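Local structure of ochratoxinase (Aspergillus niger, 4C65) at residues A[254-259]-A[280-285]; A[261-266]-A[275-280]; A[316-321]-A[351-356]. The protein hydrolyses ochratoxin A to ochratoxin alpha and L-phenylalanine, acting as a zinc-dependent, octameric carboxypeptidase of the amidohydrolase superfamily with a preference for C-terminal aromatic residues. All coordinates share one frame; numbering follows the deposited sequence.

Interaction 1: A[254-259]-A[280-285]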
ATOM      1  N   ALA A 254      -8.553 -27.984 -24.975  1.00 21.77           N
ATOM      2  CA  ALA A 254      -9.081 -27.327 -23.795  1.00 21.62           C
ATOM      3  C   ALA A 254      -9.872 -26.075 -24.193  1.00 20.49           C
ATOM      4  O   ALA A 254     -10.913 -25.778 -23.598  1.00 20.22           O
ATOM      5  CB  ALA A 254      -7.962 -26.977 -22.823  1.00 21.90           C
ATOM      6  N   ALA A 255      -9.392 -25.355 -25.205  1.00 19.76           N
ATOM      7  CA  ALA A 255     -10.068 -24.138 -25.658  1.00 18.70           C
ATOM      8  C   ALA A 255     -11.414 -24.500 -26.271  1.00 19.20           C
ATOM      9  O   ALA A 255     -12.399 -23.818 -26.054  1.00 18.84           O
ATOM     10  CB  ALA A 255      -9.213 -23.389 -26.645  1.00 18.01           C
ATOM     11  N   ILE A 256     -11.460 -25.588 -27.021  1.00 20.15           N
ATOM     12  CA  ILE A 256     -12.696 -26.024 -27.673  1.00 20.71           C
ATOM     13  C   ILE A 256     -13.741 -26.483 -26.649  1.00 21.59           C
ATOM     14  O   ILE A 256     -14.875 -26.019 -26.658  1.00 21.57           O
ATOM     15  CB  ILE A 256     -12.403 -27.160 -28.676  1.00 21.61           C
ATOM     16  CG1 ILE A 256     -11.647 -26.574 -29.879  1.00 21.02           C
ATOM     17  CG2 ILE A 256     -13.695 -27.864 -29.097  1.00 22.01           C
ATOM     18  CD1 ILE A 256     -11.195 -27.610 -30.892  1.00 22.07           C
ATOM     19  N   LYS A 257     -13.321 -27.344 -25.740  1.00 22.61           N
ATOM     20  CA  LYS A 257     -14.146 -27.783 -24.622  1.00 23.80           C
ATOM     21  C   LYS A 257     -14.734 -26.637 -23.810  1.00 22.27           C
ATOM     22  O   LYS A 257     -15.895 -26.678 -23.465  1.00 22.10           O
ATOM     23  CB  LYS A 257     -13.292 -28.645 -23.722  1.00 25.95           C
ATOM     24  CG  LYS A 257     -13.980 -29.554 -22.771  1.00 28.70           C
ATOM     25  CD  LYS A 257     -12.951 -30.264 -21.876  1.00 31.21           C
ATOM     26  CE  LYS A 257     -13.478 -30.866 -20.564  1.00 33.85           C
ATOM     27  NZ  LYS A 257     -14.941 -31.150 -20.569  1.00 35.25           N
ATOM     28  N   ALA A 258     -13.941 -25.600 -23.548  1.00 20.90           N
ATOM     29  CA  ALA A 258     -14.383 -24.444 -22.756  1.00 20.05           C
ATOM     30  C   ALA A 258     -15.434 -23.588 -23.456  1.00 19.24           C
ATOM     31  O   ALA A 258     -16.217 -22.920 -22.787  1.00 18.82           O
ATOM     32  CB  ALA A 258     -13.201 -23.575 -22.395  1.00 19.58           C
ATOM     33  N   GLY A 259     -15.452 -23.613 -24.794  1.00 18.61           N
ATOM     34  CA  GLY A 259     -16.444 -22.892 -25.569  1.00 18.27           C
ATOM     35  C   GLY A 259     -15.897 -21.754 -26.406  1.00 17.57           C
ATOM     36  O   GLY A 259     -16.668 -20.943 -26.907  1.00 17.18           O
ATOM     37  N   LYS A 280     -18.777 -27.487 -34.104  1.00 29.20           N
ATOM     38  CA  LYS A 280     -19.117 -26.429 -33.153  1.00 28.10           C
ATOM     39  C   LYS A 280     -19.051 -25.018 -33.720  1.00 24.72           C
ATOM     40  O   LYS A 280     -19.335 -24.059 -33.010  1.00 24.03           O
ATOM     41  CB  LYS A 280     -18.191 -26.538 -31.955  1.00 29.77           C
ATOM     42  CG  LYS A 280     -18.368 -27.821 -31.150  1.00 32.86           C
ATOM     43  CD  LYS A 280     -17.299 -27.897 -30.068  1.00 34.36           C
ATOM     44  CE  LYS A 280     -17.523 -29.072 -29.142  1.00 37.13           C
ATOM     45  NZ  LYS A 280     -18.757 -28.974 -28.334  1.00 39.05           N
ATOM     46  N   GLY A 281     -18.677 -24.874 -34.986  1.00 23.21           N
ATOM     47  CA  GLY A 281     -18.658 -23.561 -35.629  1.00 21.29           C
ATOM     48  C   GLY A 281     -17.560 -22.680 -35.064  1.00 19.62           C
ATOM     49  O   GLY A 281     -17.803 -21.543 -34.680  1.00 18.17           O
ATOM     50  N   ILE A 282     -16.353 -23.224 -35.022  1.00 19.06           N
ATOM     51  CA  ILE A 282     -15.221 -22.528 -34.473  1.00 18.03           C
ATOM     52  C   ILE A 282     -14.340 -22.028 -35.604  1.00 17.17           C
ATOM     53  O   ILE A 282     -14.009 -22.775 -36.512  1.00 17.33           O
ATOM     54  CB  ILE A 282     -14.417 -23.433 -33.543  1.00 18.57           C
ATOM     55  CG1 ILE A 282     -15.342 -24.019 -32.462  1.00 19.13           C
ATOM     56  CG2 ILE A 282     -13.256 -22.655 -32.906  1.00 17.92           C
ATOM     57  CD1 ILE A 282     -14.692 -25.042 -31.545  1.00 19.73           C
ATOM     58  N   LEU A 283     -13.948 -20.755 -35.520  1.00 15.91           N
ATOM     59  CA  LEU A 283     -13.186 -20.119 -36.572  1.00 15.32           C
ATOM     60  C   LEU A 283     -11.706 -20.469 -36.457  1.00 15.25           C
ATOM     61  O   LEU A 283     -11.161 -20.510 -35.348  1.00 15.09           O
ATOM     62  CB  LEU A 283     -13.364 -18.612 -36.518  1.00 14.51           C
ATOM     63  CG  LEU A 283     -12.792 -17.810 -37.687  1.00 14.51           C
ATOM     64  CD1 LEU A 283     -13.531 -18.140 -38.978  1.00 15.30           C
ATOM     65  CD2 LEU A 283     -12.927 -16.344 -37.386  1.00 13.92           C
ATOM     66  N   TYR A 284     -11.067 -20.705 -37.618  1.00 15.28           N
ATOM     67  CA  TYR A 284      -9.653 -21.026 -37.720  1.00 15.61           C
ATOM     68  C   TYR A 284      -8.910 -19.819 -38.286  1.00 15.30           C
ATOM     69  O   TYR A 284      -9.164 -19.407 -39.419  1.00 15.14           O
ATOM     70  CB  TYR A 284      -9.458 -22.220 -38.646  1.00 16.57           C
ATOM     71  CG  TYR A 284      -8.106 -22.942 -38.593  1.00 17.24           C
ATOM     72  CD1 TYR A 284      -6.945 -22.350 -39.062  1.00 17.28           C
ATOM     73  CD2 TYR A 284      -8.021 -24.258 -38.141  1.00 18.01           C
ATOM     74  CE1 TYR A 284      -5.730 -23.031 -39.055  1.00 18.15           C
ATOM     75  CE2 TYR A 284      -6.817 -24.949 -38.120  1.00 18.79           C
ATOM     76  CZ  TYR A 284      -5.670 -24.339 -38.578  1.00 18.93           C
ATOM     77  OH  TYR A 284      -4.472 -25.026 -38.555  1.00 19.92           O
ATOM     78  N   VAL A 285      -7.976 -19.284 -37.507  1.00 15.15           N
ATOM     79  CA  VAL A 285      -7.133 -18.191 -37.936  1.00 15.03           C
ATOM     80  C   VAL A 285      -5.685 -18.623 -37.824  1.00 16.14           C
ATOM     81  O   VAL A 285      -5.109 -18.645 -36.733  1.00 16.11           O
ATOM     82  CB  VAL A 285      -7.385 -16.950 -37.077  1.00 14.06           C
ATOM     83  CG1 VAL A 285      -6.540 -15.780 -37.564  1.00 13.98           C
ATOM     84  CG2 VAL A 285      -8.867 -16.607 -37.103  1.00 13.58           C
TER
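This is a small, apolar contact in the twisted TIM barrel between helix 249-258 and the turn joining helix 271-280 to strand 283-285: Ile256, in the last turn of the first helix, meets Ile282 and Lys280. The two isoleucines form its buried part. The delta methyl of Ile282 reaches across to both branches of Ile256, with CD1 lying 3.8 Å from Ile256 CG1 and 3.9 Å from Ile256 CG2. In Ile256 the gamma methyl stands anti to the backbone N, while CG1 takes the place beside that nitrogen (chi1 -71°); the two branches thereby give the incoming methyl two places to touch. Wholly hydrocarbon side chains suit the apolar surroundings, since Leu263 of the neighbouring strand and Met277 of helix 271-280 also touch both isoleucines.

Lys280 completes the contact from the exposed side. Its CD comes within 3.7 Å of Ile256 CG2, and its aliphatic stem, extended through CD, runs across that methyl at a slant, with CE also near at 4.0 Å from Ile256 CG2.

Glycines shape both chain turnings. Gly259, with positive phi, closes helix 249-258 in a Schellman motif, and Gly281 is the C-prime residue of another, in which Ile282 N is bonded back to Met277 O. That second turn swings the chain out of helix 271-280 and presents Ile282 to the neighbouring helix. Because all the touching atoms are carbons, the two segments are joined by dispersion and the burial of methyl groups, without directional bonds between them.

Interaction 2: A[261-266]-A[275-280]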
ATOM      1  N   LYS A 261     -14.638 -19.757 -29.566  1.00 16.91           N
ATOM      2  CA  LYS A 261     -15.241 -19.786 -30.882  1.00 17.16           C
ATOM      3  C   LYS A 261     -14.293 -19.357 -31.962  1.00 16.63           C
ATOM      4  O   LYS A 261     -14.624 -19.385 -33.121  1.00 16.50           O
ATOM      5  CB  LYS A 261     -16.510 -18.952 -30.905  1.00 17.52           C
ATOM      6  CG  LYS A 261     -17.627 -19.551 -30.072  1.00 18.89           C
ATOM      7  CD  LYS A 261     -18.096 -20.906 -30.600  1.00 20.46           C
ATOM      8  CE  LYS A 261     -19.547 -20.866 -31.021  1.00 22.28           C
ATOM      9  NZ  LYS A 261     -19.743 -21.096 -32.489  1.00 23.21           N
ATOM     10  N   SER A 262     -13.083 -18.982 -31.582  1.00 16.66           N
ATOM     11  CA  SER A 262     -12.058 -18.627 -32.544  1.00 16.48           C
ATOM     12  C   SER A 262     -10.722 -19.120 -32.020  1.00 16.57           C
ATOM     13  O   SER A 262     -10.422 -18.974 -30.845  1.00 17.03           O
ATOM     14  CB  SER A 262     -12.068 -17.105 -32.744  1.00 16.15           C
ATOM     15  OG  SER A 262     -11.013 -16.669 -33.590  1.00 16.78           O
ATOM     16  N   LEU A 263      -9.930 -19.748 -32.866  1.00 17.04           N
ATOM     17  CA  LEU A 263      -8.631 -20.239 -32.444  1.00 17.21           C
ATOM     18  C   LEU A 263      -7.574 -19.646 -33.322  1.00 17.46           C
ATOM     19  O   LEU A 263      -7.745 -19.583 -34.556  1.00 16.99           O
ATOM     20  CB  LEU A 263      -8.566 -21.761 -32.532  1.00 17.86           C
ATOM     21  CG  LEU A 263      -9.609 -22.496 -31.719  1.00 18.08           C
ATOM     22  CD1 LEU A 263      -9.498 -23.989 -31.997  1.00 19.00           C
ATOM     23  CD2 LEU A 263      -9.473 -22.210 -30.237  1.00 17.88           C
ATOM     24  N   GLU A 264      -6.460 -19.266 -32.704  1.00 17.98           N
ATOM     25  CA  GLU A 264      -5.355 -18.684 -33.440  0.50 18.27           C
ATOM     26  C   GLU A 264      -4.159 -19.635 -33.524  1.00 19.68           C
ATOM     27  O   GLU A 264      -3.883 -20.354 -32.566  1.00 20.15           O
ATOM     28  CB  GLU A 264      -4.958 -17.363 -32.804  0.50 17.76           C
ATOM     29  CG  GLU A 264      -6.099 -16.633 -32.147  0.50 16.98           C
ATOM     30  CD  GLU A 264      -7.013 -16.121 -33.256  0.50 16.47           C
ATOM     31  OE1 GLU A 264      -6.478 -15.444 -34.175  0.50 16.15           O
ATOM     32  OE2 GLU A 264      -8.243 -16.381 -33.224  0.50 16.25           O
ATOM     33  N   HIS A 265      -3.467 -19.590 -34.657  1.00 20.40           N
ATOM     34  CA  HIS A 265      -2.314 -20.422 -34.942  1.00 22.09           C
ATOM     35  C   HIS A 265      -2.717 -21.867 -35.182  1.00 22.39           C
ATOM     36  O   HIS A 265      -2.528 -22.398 -36.285  1.00 23.28           O
ATOM     37  CB  HIS A 265      -1.243 -20.323 -33.839  1.00 23.45           C
ATOM     38  CG  HIS A 265      -1.069 -18.940 -33.297  1.00 23.51           C
ATOM     39  ND1 HIS A 265      -0.689 -17.881 -34.086  1.00 23.75           N
ATOM     40  CD2 HIS A 265      -1.267 -18.436 -32.061  1.00 23.51           C
ATOM     41  CE1 HIS A 265      -0.656 -16.781 -33.360  1.00 23.38           C
ATOM     42  NE2 HIS A 265      -0.992 -17.094 -32.122  1.00 23.67           N
ATOM     43  N   VAL A 266      -3.238 -22.502 -34.139  1.00 21.75           N
ATOM     44  CA  VAL A 266      -3.796 -23.839 -34.210  1.00 21.93           C
ATOM     45  C   VAL A 266      -2.815 -24.823 -34.813  1.00 22.86           C
ATOM     46  O   VAL A 266      -3.203 -25.751 -35.517  1.00 23.82           O
ATOM     47  CB  VAL A 266      -5.124 -23.877 -34.987  1.00 21.41           C
ATOM     48  CG1 VAL A 266      -6.094 -24.803 -34.279  1.00 21.73           C
ATOM     49  CG2 VAL A 266      -5.771 -22.505 -35.092  1.00 20.29           C
ATOM     50  N   GLU A 275     -12.759 -31.620 -37.429  1.00 30.30           N
ATOM     51  CA  GLU A 275     -14.143 -32.062 -37.273  1.00 31.70           C
ATOM     52  C   GLU A 275     -14.850 -31.354 -36.131  1.00 30.64           C
ATOM     53  O   GLU A 275     -15.988 -30.910 -36.290  1.00 30.04           O
ATOM     54  CB  GLU A 275     -14.210 -33.584 -37.054  1.00 34.84           C
ATOM     55  CG  GLU A 275     -13.868 -34.374 -38.306  1.00 37.18           C
ATOM     56  CD  GLU A 275     -14.580 -33.820 -39.532  1.00 38.55           C
ATOM     57  OE1 GLU A 275     -15.827 -33.693 -39.472  1.00 38.98           O
ATOM     58  OE2 GLU A 275     -13.897 -33.471 -40.537  1.00 40.38           O
ATOM     59  N   LEU A 276     -14.183 -31.252 -34.980  1.00 29.97           N
ATOM     60  CA  LEU A 276     -14.743 -30.534 -33.849  1.00 29.40           C
ATOM     61  C   LEU A 276     -15.035 -29.083 -34.195  1.00 27.97           C
ATOM     62  O   LEU A 276     -16.072 -28.539 -33.781  1.00 28.59           O
ATOM     63  CB  LEU A 276     -13.821 -30.580 -32.616  1.00 29.49           C
ATOM     64  CG  LEU A 276     -13.944 -31.816 -31.731  1.00 31.30           C
ATOM     65  CD1 LEU A 276     -12.836 -31.823 -30.678  1.00 31.62           C
ATOM     66  CD2 LEU A 276     -15.300 -31.878 -31.047  1.00 31.45           C
ATOM     67  N   MET A 277     -14.120 -28.444 -34.908  1.00 26.52           N
ATOM     68  CA  MET A 277     -14.278 -27.031 -35.224  1.00 25.05           C
ATOM     69  C   MET A 277     -15.434 -26.802 -36.194  1.00 25.83           C
ATOM     70  O   MET A 277     -16.140 -25.794 -36.106  1.00 24.67           O
ATOM     71  CB  MET A 277     -12.979 -26.466 -35.790  1.00 23.85           C
ATOM     72  CG  MET A 277     -11.875 -26.316 -34.747  1.00 22.78           C
ATOM     73  SD  MET A 277     -10.342 -25.720 -35.471  1.00 21.40           S
ATOM     74  CE  MET A 277     -10.712 -23.963 -35.605  1.00 20.31           C
ATOM     75  N   LYS A 278     -15.621 -27.743 -37.120  1.00 27.87           N
ATOM     76  CA  LYS A 278     -16.769 -27.712 -38.031  1.00 28.57           C
ATOM     77  C   LYS A 278     -18.063 -27.919 -37.278  1.00 29.48           C
ATOM     78  O   LYS A 278     -19.007 -27.169 -37.462  1.00 29.25           O
ATOM     79  CB  LYS A 278     -16.639 -28.794 -39.088  1.00 30.15           C
ATOM     80  CG  LYS A 278     -15.722 -28.405 -40.233  1.00 30.27           C
ATOM     81  CD  LYS A 278     -15.944 -29.295 -41.434  1.00 32.16           C
ATOM     82  CE  LYS A 278     -15.303 -30.657 -41.238  1.00 34.18           C
ATOM     83  NZ  LYS A 278     -15.885 -31.664 -42.188  1.00 36.59           N
ATOM     84  N   GLU A 279     -18.078 -28.938 -36.425  1.00 31.09           N
ATOM     85  CA  GLU A 279     -19.224 -29.325 -35.603  1.00 32.13           C
ATOM     86  C   GLU A 279     -19.707 -28.167 -34.749  1.00 30.15           C
ATOM     87  O   GLU A 279     -20.887 -27.879 -34.693  1.00 29.04           O
ATOM     88  CB  GLU A 279     -18.816 -30.488 -34.678  1.00 34.82           C
ATOM     89  CG  GLU A 279     -19.395 -31.855 -34.954  1.00 38.40           C
ATOM     90  CD  GLU A 279     -18.628 -32.912 -34.147  1.00 41.73           C
ATOM     91  OE1 GLU A 279     -18.558 -32.675 -32.904  1.00 42.29           O
ATOM     92  OE2 GLU A 279     -18.085 -33.922 -34.719  1.00 43.83           O
ATOM     93  N   LYS A 280     -18.777 -27.487 -34.104  1.00 29.20           N
ATOM     94  CA  LYS A 280     -19.117 -26.429 -33.153  1.00 28.10           C
ATOM     95  C   LYS A 280     -19.051 -25.018 -33.720  1.00 24.72           C
ATOM     96  O   LYS A 280     -19.335 -24.059 -33.010  1.00 24.03           O
ATOM     97  CB  LYS A 280     -18.191 -26.538 -31.955  1.00 29.77           C
ATOM     98  CG  LYS A 280     -18.368 -27.821 -31.150  1.00 32.86           C
ATOM     99  CD  LYS A 280     -17.299 -27.897 -30.068  1.00 34.36           C
ATOM    100  CE  LYS A 280     -17.523 -29.072 -29.142  1.00 37.13           C
ATOM    101  NZ  LYS A 280     -18.757 -28.974 -28.334  1.00 39.05           N
TER
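Two main-chain carbonyls take hydrogen bonds from Lys261 NZ: that of Lys280, 3.0 Å from NZ to O, and that of the adjoining Gly281. The contact belongs to a beta-alpha-beta unit of the TIM barrel, strand 262-263, helix 271-280 and strand 283-285, and this ammonium group ties the residue just before the first strand to the C-terminal end of the helix. The approach to Lys280 O lies in the carbonyl plane, at a C=O...N angle of 153°. Lysine suits the place because its long chain, kinked at chi2, chi3 and chi4, can curl over to the helix end, where the carbonyls pointing out of the last turn probably favour a positive charge.

Further along, Leu263 is directed toward the helix and meets the buried Met277. The thioether sulfur already touches the leucine, and the bend at chi3 (79°) sets the terminal methyl beside it as well. Ala255 and Ile282 also border Leu263, so the pair belongs to the hydrophobic layer between the barrel wall and its outer helices.

Ser262 points away from the helix and donates from OG to Glu264 OE2 (2.8 Å); Glu264 OE1 is in turn hydrogen-bonded to His69 ND1, on a ligand of the first zinc ion. After the corner at Glu264 comes His265, a ligand of the second. His265 ND1 is hydrogen-bonded to Thr287 OG1, which probably helps fix the ring's rotation, and His247 stacks on the ring. Back in the hydrophobic layer, Leu263 CD1 lies 3.8 Å from Met277 CE and 4.0 Å from Met277 SD.

Interaction 3: A[316-321]-A[351-356]; sequences SHLKAY and VERGGM
Aliphatic contact is closest between Leu318 and Arg353, whose side chains cross at about a right angle. Leu318 CD1 sits 3.7 Å from Arg353 CB and 3.9 Å from Arg353 CD, and the same methyl lies 3.6 Å from the carbonyl O of Arg353. CG of Leu318 stands anti to its backbone N (chi1 -176°), which carries the isobutyl group from the flank of its helix over to the other segment. Arginine suits its place by offering a hydrocarbon stem to the leucine and a charged end to a more distant partner.

Aromatic contact is made by Tyr321, which points toward the second segment. Gly354 CA lies over one face of the ring, 4.2 Å from Tyr321 CD2; lacking a side chain, glycine lets the main chain itself come against the ring, and the two CA atoms are only 5.9 Å apart. Farther out, the extended chain of Met356 brings CE to 4.2 Å from Tyr321 OH, crossing the tyrosine at about a right angle.

These are two helices of the outer layer of the TIM barrel: helix 304-327 leads into strand 331-332, and helix 344-354 comes after it. Tyr321 and Met356 both rest on Ile331 of that strand. The later helix ends in a wider pi-type turn at 351-354, and Gly355, with a positive phi of 94°, takes the chain out of it.

Polar links run to residues beyond the pair. Arg353 NH1 forms a salt bridge with Glu292 OE2, and Arg353 O accepts a hydrogen bond from Gln322 NE2.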
ATOM      1  N   SER A 316       4.189 -28.782 -38.854  1.00 32.47           N
ATOM      2  CA  SER A 316       2.891 -29.132 -38.276  1.00 31.17           C
ATOM      3  C   SER A 316       1.861 -28.069 -38.565  1.00 29.23           C
ATOM      4  O   SER A 316       0.738 -28.374 -38.960  1.00 28.82           O
ATOM      5  CB  SER A 316       2.981 -29.292 -36.775  1.00 31.03           C
ATOM      6  OG  SER A 316       4.034 -30.176 -36.457  1.00 33.44           O
ATOM      7  N   HIS A 317       2.246 -26.814 -38.359  1.00 28.22           N
ATOM      8  CA  HIS A 317       1.359 -25.676 -38.597  1.00 26.68           C
ATOM      9  C   HIS A 317       0.873 -25.653 -40.046  1.00 26.80           C
ATOM     10  O   HIS A 317      -0.307 -25.407 -40.295  1.00 25.94           O
ATOM     11  CB  HIS A 317       2.067 -24.360 -38.247  1.00 25.99           C
ATOM     12  CG  HIS A 317       1.219 -23.147 -38.450  1.00 24.49           C
ATOM     13  ND1 HIS A 317       1.109 -22.517 -39.670  1.00 24.33           N
ATOM     14  CD2 HIS A 317       0.434 -22.454 -37.597  1.00 23.38           C
ATOM     15  CE1 HIS A 317       0.290 -21.491 -39.566  1.00 23.21           C
ATOM     16  NE2 HIS A 317      -0.136 -21.430 -38.315  1.00 22.71           N
ATOM     17  N   LEU A 318       1.771 -25.933 -40.987  1.00 28.36           N
ATOM     18  CA  LEU A 318       1.424 -25.968 -42.405  1.00 29.07           C
ATOM     19  C   LEU A 318       0.410 -27.083 -42.670  1.00 29.83           C
ATOM     20  O   LEU A 318      -0.609 -26.836 -43.318  1.00 29.37           O
ATOM     21  CB  LEU A 318       2.668 -26.161 -43.279  1.00 30.61           C
ATOM     22  CG  LEU A 318       2.428 -26.122 -44.800  1.00 31.25           C
ATOM     23  CD1 LEU A 318       1.904 -24.755 -45.220  1.00 29.97           C
ATOM     24  CD2 LEU A 318       3.690 -26.504 -45.572  1.00 33.00           C
ATOM     25  N   LYS A 319       0.689 -28.301 -42.177  1.00 31.12           N
ATOM     26  CA  LYS A 319      -0.228 -29.447 -42.362  1.00 31.87           C
ATOM     27  C   LYS A 319      -1.573 -29.179 -41.745  1.00 30.07           C
ATOM     28  O   LYS A 319      -2.600 -29.484 -42.346  1.00 30.65           O
ATOM     29  CB  LYS A 319       0.286 -30.726 -41.714  1.00 33.85           C
ATOM     30  CG  LYS A 319       1.526 -31.355 -42.322  1.00 36.63           C
ATOM     31  CD  LYS A 319       1.787 -32.752 -41.708  1.00 38.99           C
ATOM     32  CE  LYS A 319       3.129 -33.310 -42.147  1.00 41.61           C
ATOM     33  NZ  LYS A 319       3.152 -34.778 -42.475  1.00 44.12           N
ATOM     34  N   ALA A 320      -1.566 -28.594 -40.550  1.00 28.43           N
ATOM     35  CA  ALA A 320      -2.795 -28.267 -39.846  1.00 26.89           C
ATOM     36  C   ALA A 320      -3.657 -27.329 -40.677  1.00 25.59           C
ATOM     37  O   ALA A 320      -4.876 -27.519 -40.786  1.00 25.52           O
ATOM     38  CB  ALA A 320      -2.481 -27.667 -38.481  1.00 25.88           C
ATOM     39  N   TYR A 321      -3.025 -26.295 -41.223  1.00 24.98           N
ATOM     40  CA  TYR A 321      -3.713 -25.283 -42.036  1.00 23.92           C
ATOM     41  C   TYR A 321      -4.278 -25.899 -43.302  1.00 24.54           C
ATOM     42  O   TYR A 321      -5.453 -25.734 -43.611  1.00 23.82           O
ATOM     43  CB  TYR A 321      -2.740 -24.146 -42.403  1.00 23.50           C
ATOM     44  CG  TYR A 321      -3.355 -22.856 -42.935  1.00 22.12           C
ATOM     45  CD1 TYR A 321      -4.723 -22.565 -42.783  1.00 21.04           C
ATOM     46  CD2 TYR A 321      -2.547 -21.895 -43.542  1.00 21.98           C
ATOM     47  CE1 TYR A 321      -5.262 -21.370 -43.259  1.00 20.11           C
ATOM     48  CE2 TYR A 321      -3.074 -20.695 -44.011  1.00 20.93           C
ATOM     49  CZ  TYR A 321      -4.419 -20.430 -43.859  1.00 20.03           C
ATOM     50  OH  TYR A 321      -4.922 -19.247 -44.321  1.00 19.07           O
ATOM     51  N   VAL A 351      -3.197 -18.763 -50.252  1.00 22.97           N
ATOM     52  CA  VAL A 351      -3.159 -19.414 -51.547  1.00 24.53           C
ATOM     53  C   VAL A 351      -1.953 -20.343 -51.657  1.00 26.15           C
ATOM     54  O   VAL A 351      -2.104 -21.538 -51.884  1.00 26.94           O
ATOM     55  CB  VAL A 351      -3.136 -18.375 -52.705  1.00 24.85           C
ATOM     56  CG1 VAL A 351      -2.948 -19.049 -54.059  1.00 26.43           C
ATOM     57  CG2 VAL A 351      -4.411 -17.539 -52.688  1.00 23.61           C
ATOM     58  N   GLU A 352      -0.764 -19.792 -51.468  1.00 26.90           N
ATOM     59  CA  GLU A 352       0.483 -20.504 -51.789  1.00 28.89           C
ATOM     60  C   GLU A 352       0.958 -21.517 -50.749  1.00 29.08           C
ATOM     61  O   GLU A 352       1.724 -22.398 -51.073  1.00 30.45           O
ATOM     62  CB  GLU A 352       1.600 -19.497 -52.066  1.00 29.84           C
ATOM     63  CG  GLU A 352       1.309 -18.629 -53.285  1.00 30.57           C
ATOM     64  CD  GLU A 352       2.397 -17.619 -53.596  1.00 31.59           C
ATOM     65  OE1 GLU A 352       3.467 -17.652 -52.959  1.00 32.06           O
ATOM     66  OE2 GLU A 352       2.181 -16.785 -54.509  1.00 32.60           O
ATOM     67  N   ARG A 353       0.506 -21.384 -49.507  1.00 27.86           N
ATOM     68  CA  ARG A 353       0.803 -22.351 -48.463  1.00 28.09           C
ATOM     69  C   ARG A 353      -0.426 -23.179 -48.102  1.00 27.19           C
ATOM     70  O   ARG A 353      -0.347 -24.393 -47.958  1.00 28.07           O
ATOM     71  CB  ARG A 353       1.290 -21.644 -47.205  1.00 27.64           C
ATOM     72  CG  ARG A 353       2.632 -20.974 -47.313  1.00 28.84           C
ATOM     73  CD  ARG A 353       3.766 -21.981 -47.244  1.00 31.21           C
ATOM     74  NE  ARG A 353       4.916 -21.530 -48.035  1.00 33.24           N
ATOM     75  CZ  ARG A 353       6.218 -21.717 -47.775  1.00 35.83           C
ATOM     76  NH1 ARG A 353       6.654 -22.386 -46.689  1.00 36.68           N
ATOM     77  NH2 ARG A 353       7.132 -21.222 -48.628  1.00 37.34           N
ATOM     78  N   GLY A 354      -1.553 -22.517 -47.910  1.00 25.61           N
ATOM     79  CA  GLY A 354      -2.772 -23.198 -47.498  1.00 25.03           C
ATOM     80  C   GLY A 354      -3.396 -24.016 -48.604  1.00 25.84           C
ATOM     81  O   GLY A 354      -3.963 -25.069 -48.355  1.00 25.96           O
ATOM     82  N   GLY A 355      -3.289 -23.515 -49.828  1.00 26.36           N
ATOM     83  CA  GLY A 355      -3.887 -24.162 -50.978  1.00 27.50           C
ATOM     84  C   GLY A 355      -5.271 -23.633 -51.319  1.00 26.79           C
ATOM     85  O   GLY A 355      -6.015 -24.274 -52.070  1.00 27.47           O
ATOM     86  N   MET A 356      -5.629 -22.466 -50.774  1.00 25.33           N
ATOM     87  CA  MET A 356      -6.881 -21.793 -51.156  1.00 24.49           C
ATOM     88  C   MET A 356      -6.818 -21.280 -52.583  1.00 24.95           C
ATOM     89  O   MET A 356      -5.736 -20.995 -53.093  1.00 25.75           O
ATOM     90  CB  MET A 356      -7.146 -20.599 -50.251  1.00 22.93           C
ATOM     91  CG  MET A 356      -7.523 -20.974 -48.830  1.00 22.15           C
ATOM     92  SD  MET A 356      -8.269 -19.577 -47.989  1.00 20.45           S
ATOM     93  CE  MET A 356      -8.428 -20.216 -46.332  1.00 20.11           C
TER

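In the fold
Interactions 1 and 2 are nearly one site: their centres are 4 Å apart, they share Lys280, and interaction 2 is nested along the chain within interaction 1. Strands 262-263 and 283-285 are neighbours in the parallel sheet, and just beyond the former Val285 O lies 2.8 Å from His265 N, a probable hydrogen bond. Interaction 3 follows in series, 19 Å from interaction 1 and 15 Å from interaction 2 between centres. The OH of Tyr284 packs against the backbone of Ala320 and Tyr321. Interaction 2 contains the zinc ligand His265, and the side chain of Tyr321 lies about 9 Å from the side chain of that histidine, whereas interaction 1 is away from the metal site.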